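Local atomic coordinates of galactose-binding like protein (Bacteroides thetaiotaomicron, PDB entry 7M1A), a protein that binds calcium and, as a SusE-like protein of a gut Bacteroides, probably recognises or helps degrade glycans, this chain being its C-terminal galactose-binding-like domain. Residues A72-Q77 / E172-G177; L113-V118 / D140-P145. One frame throughout, in Å; residues are numbered along the deposited sequence.

Overall arrangement
Both interactions share one antiparallel sheet, in which strand 70-74 lies between strands 169-176 and 140-143. Interaction 1 is a pairing within that sheet: it is almost wholly buried, rests on main-chain hydrogen bonds and carries a calcium ligand, Glu-172. Interaction 2 joins an outermost strand of the sheet, 140-143, to strand 110-116 of the other sheet; only partly buried and farther from the chain centre, it relies on side chains, apolar at one end and polar at the other. Their centres lie about 11 Å apart. A probable hydrogen bond from Asp-140 N to Leu-73 O, 2.9 Å, connects the two, so the calcium-bearing strand is linked through 70-74 to the sandwich edge.

Interaction 1 of 2, residues A72-Q77 / E172-G177; sequences ALWAIQ and ELTFWG. With CA (calcium ion), chain F.
Ala-72, Leu-73 and Trp-74 pair with Thr-174, Leu-173 and Glu-172 as antiparallel strands, segment axes at 170°. The tight part is the backbone: Ala-72 N to Thr-174 O, Thr-174 N to Ala-72 O and Trp-74 N to Glu-172 O are hydrogen bonds of 2.9 Å each, the last at 166°. Between them, the non-hydrogen-bonded pair Leu-73 and Leu-173 brings its CA atoms to 4.2 Å; Leu-173 also packs on Phe-60 and Ile-156 of the other sheet. On the opposite face, CG of Trp-74 stands anti to the carbonyl carbon (chi1 -69°) and the ring edge meets strand 169-176. CE3 lies 3.5 Å from Glu-172 O, in the ring plane, and CZ3 3.4 Å from Thr-174 OG1, itself hydrogen-bonded to Lys-5 NZ. An alanine in place of Trp-74 would probably open a gap beside Thr-174 and leave Lys-137 O without the weak hydrogen bond from NE1. Packing is looser toward partly exposed Trp-176, its CH2 4.5 Å from Trp-74 CH2, although CZ3 still meets Ala-72 CB at 3.7 Å. The end of Glu-172 leads away: OE1 binds calcium at 2.3 Å, alongside backbone O of Tyr-28, Arg-33 and Thr-171, Asn-31 OD1 and a water, while OE2 takes a salt bridge from Lys-5 and a hydrogen bond from Gly-32 N. Held by metal, lysine and an amide N-H, the carboxylate is probably polarised and kept ionised.

Interaction 2 of 2, residues L113-V118 / D140-P145; sequences LDMENV and DQANVP
Leu-113, Met-115 and Asn-117 face Val-144, Ala-142 and Asp-140 in turn across two strand segments that run roughly antiparallel, at 154°, with their axes 8.3 Å apart at closest approach. That separation is too wide for a sheet pairing; the nearest CA atoms are those of Asn-117 and Asp-140, 6.3 Å apart. Each segment instead bonds through its backbone to a different neighbour, Leu-113 and Met-115 to Val-93 and Tyr-91, Asp-140 and Ala-142 to Leu-73 and Phe-71.

Side chains therefore make the contact. At one end, Leu-113 divides its two methyls: CD1 meets Val-144 CG2 at 4.1 Å, the two side chains crossing at about a right angle, and CD2 lies 3.7 Å from Asn-143 O. In the middle, Met-115, present as selenomethionine, starts toward the other strand at CB, and its chain bends at chi2 and chi3. Its SE touches Ala-142 CB at 3.7 Å, and chi3 of -66° sets CE 3.8 Å from Asp-140 CB, the two side chains sliding past each other in opposite directions.

The other end is polar. Asn-117 ND2 gives Asp-140 OD1 a hydrogen bond of 2.9 Å and 161°, received on the syn side but somewhat out of the carboxylate plane. A water donates to Glu-116 O and, weakly, to the same OD1. Outside the pair, Tyr-91 OH bonds to Asp-140 OD2 and Trp-162 NE1 to Asn-117 OD1, so both polar groups are held at each of their ends.

Edge strands of two facing antiparallel sheets are thus joined, Leu-113 and Met-115 both also reaching Phe-71 of strand 70-74. Such closure along the side of a beta-sandwich fits the jelly-roll fold of galactose-binding-like domains.

Interaction 1 of 2, residues A72-Q77 / E172-G177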
loop_
_atom_site.group_PDB
_atom_site.type_symbol
_atom_site.label_atom_id
_atom_site.label_comp_id
_atom_site.label_asym_id
_atom_site.label_seq_id
_atom_site.Cartn_x
_atom_site.Cartn_y
_atom_site.Cartn_z
ATOM N N ALA A 72 18.768 -7.183 6.639
ATOM C CA ALA A 72 18.391 -7.852 7.887
ATOM C C ALA A 72 16.883 -7.961 7.970
ATOM O O ALA A 72 16.169 -7.090 7.460
ATOM C CB ALA A 72 19.004 -7.159 9.119
ATOM N N LEU A 73 16.361 -8.930 8.714
ATOM C CA LEU A 73 14.947 -9.147 8.871
ATOM C C LEU A 73 14.717 -9.702 10.270
ATOM O O LEU A 73 15.425 -10.644 10.669
ATOM C CB LEU A 73 14.375 -10.057 7.792
ATOM C CG LEU A 73 12.845 -10.329 7.820
ATOM C CD1 LEU A 73 12.310 -10.484 6.379
ATOM C CD2 LEU A 73 12.485 -11.560 8.689
ATOM N N TRP A 74 13.670 -9.207 10.946
ATOM C CA TRP A 74 13.314 -9.653 12.300
ATOM C C TRP A 74 11.905 -10.250 12.274
ATOM O O TRP A 74 10.964 -9.595 11.848
ATOM C CB TRP A 74 13.316 -8.468 13.325
ATOM C CG TRP A 74 14.710 -7.984 13.567
ATOM C CD1 TRP A 74 15.481 -8.322 14.639
ATOM C CD2 TRP A 74 15.537 -7.099 12.741
ATOM N NE1 TRP A 74 16.702 -7.683 14.561
ATOM C CE2 TRP A 74 16.755 -6.892 13.421
ATOM C CE3 TRP A 74 15.342 -6.317 11.609
ATOM C CZ2 TRP A 74 17.782 -6.067 12.979
ATOM C CZ3 TRP A 74 16.333 -5.475 11.127
ATOM C CH2 TRP A 74 17.571 -5.376 11.799
ATOM N N ALA A 75 11.752 -11.384 12.916
ATOM C CA ALA A 75 10.485 -11.981 13.289
ATOM C C ALA A 75 9.805 -11.145 14.393
ATOM O O ALA A 75 10.460 -10.420 15.159
ATOM C CB ALA A 75 10.698 -13.429 13.747
ATOM N N ILE A 76 8.470 -11.255 14.457
ATOM C CA ILE A 76 7.741 -10.585 15.544
ATOM C C ILE A 76 8.298 -11.152 16.875
ATOM O O ILE A 76 8.590 -12.355 17.012
ATOM C CB ILE A 76 6.230 -10.874 15.378
ATOM C CG1 ILE A 76 5.698 -10.206 14.086
ATOM C CG2 ILE A 76 5.405 -10.463 16.625
ATOM C CD1 ILE A 76 4.326 -10.744 13.656
ATOM N N GLN A 77 8.614 -10.243 17.806
ATOM C CA GLN A 77 9.571 -10.545 18.904
ATOM C C GLN A 77 8.959 -11.165 20.178
ATOM O O GLN A 77 9.009 -10.610 21.306
ATOM C CB GLN A 77 10.316 -9.243 19.235
ATOM C CG GLN A 77 11.203 -8.699 18.094
ATOM C CD GLN A 77 12.482 -9.495 17.911
ATOM O OE1 GLN A 77 12.772 -10.175 16.859
ATOM N NE2 GLN A 77 13.319 -9.343 18.907
ATOM N N GLU A 172 10.095 -6.250 10.961
ATOM C CA GLU A 172 10.938 -5.170 10.449
ATOM C C GLU A 172 11.961 -5.774 9.501
ATOM O O GLU A 172 12.416 -6.918 9.724
ATOM C CB GLU A 172 11.694 -4.436 11.590
ATOM C CG GLU A 172 12.395 -3.139 11.190
ATOM C CD GLU A 172 11.467 -1.996 10.762
ATOM O OE1 GLU A 172 10.241 -2.083 10.964
ATOM O OE2 GLU A 172 11.997 -0.977 10.313
ATOM N N LEU A 173 12.358 -4.995 8.486
ATOM C CA LEU A 173 13.541 -5.322 7.703
ATOM C C LEU A 173 14.385 -4.071 7.596
ATOM O O LEU A 173 13.891 -2.959 7.858
ATOM C CB LEU A 173 13.183 -5.974 6.351
ATOM C CG LEU A 173 12.087 -5.323 5.518
ATOM C CD1 LEU A 173 12.580 -3.979 5.003
ATOM C CD2 LEU A 173 11.714 -6.273 4.381
ATOM N N THR A 174 15.674 -4.238 7.230
ATOM C CA THR A 174 16.546 -3.093 7.040
ATOM C C THR A 174 17.447 -3.410 5.849
ATOM O O THR A 174 17.943 -4.536 5.727
ATOM C CB THR A 174 17.414 -2.842 8.286
ATOM O OG1 THR A 174 16.492 -2.619 9.380
ATOM C CG2 THR A 174 18.292 -1.615 8.156
ATOM N N PHE A 175 17.697 -2.386 5.014
ATOM C CA PHE A 175 18.711 -2.472 3.969
ATOM C C PHE A 175 19.817 -1.443 4.258
ATOM O O PHE A 175 19.562 -0.338 4.742
ATOM C CB PHE A 175 18.201 -2.135 2.570
ATOM C CG PHE A 175 17.266 -3.173 2.024
ATOM C CD1 PHE A 175 15.900 -3.255 2.384
ATOM C CD2 PHE A 175 17.771 -4.149 1.196
ATOM C CE1 PHE A 175 15.092 -4.278 1.886
ATOM C CE2 PHE A 175 16.946 -5.169 0.708
ATOM C CZ PHE A 175 15.589 -5.251 1.031
ATOM N N TRP A 176 21.053 -1.822 3.922
ATOM C CA TRP A 176 22.186 -0.919 3.915
ATOM C C TRP A 176 22.760 -0.897 2.490
ATOM O O TRP A 176 22.675 -1.915 1.827
ATOM C CB TRP A 176 23.252 -1.320 4.978
ATOM C CG TRP A 176 22.857 -1.259 6.414
ATOM C CD1 TRP A 176 23.125 -0.248 7.305
ATOM C CD2 TRP A 176 22.047 -2.236 7.120
ATOM N NE1 TRP A 176 22.590 -0.561 8.496
ATOM C CE2 TRP A 176 21.952 -1.765 8.459
ATOM C CE3 TRP A 176 21.467 -3.487 6.820
ATOM C CZ2 TRP A 176 21.362 -2.509 9.468
ATOM C CZ3 TRP A 176 20.876 -4.238 7.831
ATOM C CH2 TRP A 176 20.814 -3.750 9.156
ATOM N N GLY A 177 23.333 0.253 2.060
ATOM C CA GLY A 177 24.130 0.295 0.816
ATOM C C GLY A 177 24.633 1.659 0.416
ATOM O O GLY A 177 24.737 2.402 1.446
HETATM CA CA CA F . 8.446 -2.621 12.307
HETATM O O HOH W 1 6.857 -2.698 14.036
#

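Interaction 2 of 2, residues L113-V118 / D140-P145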
loop_
_atom_site.group_PDB
_atom_site.type_symbol
_atom_site.label_atom_id
_atom_site.label_comp_id
_atom_site.label_asym_id
_atom_site.label_seq_id
_atom_site.Cartn_x
_atom_site.Cartn_y
_atom_site.Cartn_z
ATOM N N LEU A 113 19.341 -12.617 -2.751
ATOM C CA LEU A 113 19.705 -13.380 -1.559
ATOM C C LEU A 113 18.802 -14.604 -1.407
ATOM O O LEU A 113 17.583 -14.493 -1.557
ATOM C CB LEU A 113 19.463 -12.580 -0.246
ATOM C CG LEU A 113 20.368 -11.336 -0.079
ATOM C CD1 LEU A 113 19.829 -10.417 1.008
ATOM C CD2 LEU A 113 21.838 -11.690 0.142
ATOM N N ASP A 114 19.460 -15.722 -1.024
ATOM C CA ASP A 114 18.753 -16.914 -0.544
ATOM C C ASP A 114 18.888 -16.892 0.977
ATOM O O ASP A 114 20.017 -16.905 1.493
ATOM C CB ASP A 114 19.492 -18.191 -0.943
ATOM C CG ASP A 114 19.459 -18.428 -2.425
ATOM O OD1 ASP A 114 18.364 -18.578 -2.922
ATOM O OD2 ASP A 114 20.528 -18.328 -3.088
HETATM N N MSE A 115 17.783 -16.758 1.708
HETATM C CA MSE A 115 17.818 -16.635 3.165
HETATM C C MSE A 115 17.292 -17.907 3.797
HETATM O O MSE A 115 16.287 -18.486 3.382
HETATM C CB MSE A 115 16.963 -15.440 3.665
HETATM C CG MSE A 115 17.373 -14.140 3.030
HETATM SE SE MSE A 115 19.172 -13.518 3.592
HETATM C CE MSE A 115 18.749 -13.198 5.482
ATOM N N GLU A 116 17.951 -18.278 4.898
ATOM C CA GLU A 116 17.419 -19.292 5.784
ATOM C C GLU A 116 17.499 -18.785 7.225
ATOM O O GLU A 116 18.557 -18.378 7.681
ATOM C CB GLU A 116 18.155 -20.638 5.666
ATOM C CG GLU A 116 17.585 -21.655 6.685
ATOM C CD GLU A 116 18.182 -23.037 6.672
ATOM O OE1 GLU A 116 19.061 -23.260 5.835
ATOM O OE2 GLU A 116 17.734 -23.884 7.490
ATOM N N ASN A 117 16.368 -18.791 7.922
ATOM C CA ASN A 117 16.363 -18.487 9.352
ATOM C C ASN A 117 16.710 -19.803 10.071
ATOM O O ASN A 117 15.905 -20.769 10.071
ATOM C CB ASN A 117 14.959 -18.051 9.773
ATOM C CG ASN A 117 14.837 -17.830 11.265
ATOM O OD1 ASN A 117 13.957 -18.377 11.902
ATOM N ND2 ASN A 117 15.729 -17.021 11.818
ATOM N N VAL A 118 17.925 -19.913 10.624
ATOM C CA VAL A 118 18.409 -21.125 11.309
ATOM C C VAL A 118 18.174 -20.964 12.793
ATOM O O VAL A 118 18.459 -19.900 13.391
ATOM C CB VAL A 118 19.900 -21.333 11.012
ATOM C CG1 VAL A 118 20.446 -22.494 11.837
ATOM C CG2 VAL A 118 20.193 -21.517 9.536
ATOM N N ASP A 140 17.826 -12.121 11.179
ATOM C CA ASP A 140 18.590 -12.687 10.085
ATOM C C ASP A 140 19.438 -11.571 9.484
ATOM O O ASP A 140 18.977 -10.428 9.404
ATOM C CB ASP A 140 17.605 -13.224 9.054
ATOM C CG ASP A 140 16.867 -14.462 9.550
ATOM O OD1 ASP A 140 17.465 -15.252 10.365
ATOM O OD2 ASP A 140 15.755 -14.723 8.954
ATOM N N GLN A 141 20.660 -11.878 9.097
ATOM C CA GLN A 141 21.698 -10.921 8.682
ATOM C C GLN A 141 22.367 -11.460 7.412
ATOM O O GLN A 141 22.756 -12.637 7.356
ATOM C CB GLN A 141 22.835 -10.833 9.714
ATOM C CG GLN A 141 22.374 -10.209 11.028
ATOM C CD GLN A 141 22.092 -8.723 10.922
ATOM O OE1 GLN A 141 22.809 -8.017 10.200
ATOM N NE2 GLN A 141 21.211 -8.176 11.755
ATOM N N ALA A 142 22.528 -10.646 6.367
ATOM C CA ALA A 142 23.242 -11.118 5.180
ATOM C C ALA A 142 24.005 -9.977 4.532
ATOM O O ALA A 142 23.517 -8.847 4.555
ATOM C CB ALA A 142 22.290 -11.713 4.223
ATOM N N ASN A 143 25.170 -10.302 3.985
ATOM C CA ASN A 143 25.837 -9.381 3.079
ATOM C C ASN A 143 25.387 -9.683 1.651
ATOM O O ASN A 143 25.241 -10.809 1.239
ATOM C CB ASN A 143 27.364 -9.668 3.145
ATOM C CG ASN A 143 27.882 -9.305 4.541
ATOM O OD1 ASN A 143 27.481 -8.326 5.196
ATOM N ND2 ASN A 143 28.840 -10.071 5.059
ATOM N N VAL A 144 25.138 -8.613 0.893
ATOM C CA VAL A 144 24.742 -8.784 -0.516
ATOM C C VAL A 144 25.984 -8.853 -1.381
ATOM O O VAL A 144 26.836 -7.992 -1.236
ATOM C CB VAL A 144 23.839 -7.577 -0.852
ATOM C CG1 VAL A 144 23.517 -7.603 -2.335
ATOM C CG2 VAL A 144 22.563 -7.485 -0.020
ATOM N N PRO A 145 26.144 -9.893 -2.249
ATOM C CA PRO A 145 27.374 -9.973 -3.058
ATOM C C PRO A 145 27.632 -8.689 -3.830
ATOM O O PRO A 145 26.668 -8.121 -4.383
ATOM C CB PRO A 145 27.079 -11.138 -3.985
ATOM C CG PRO A 145 26.112 -12.005 -3.167
ATOM C CD PRO A 145 25.215 -11.027 -2.424
HETATM O O HOH W 2 19.694 -15.884 8.225
#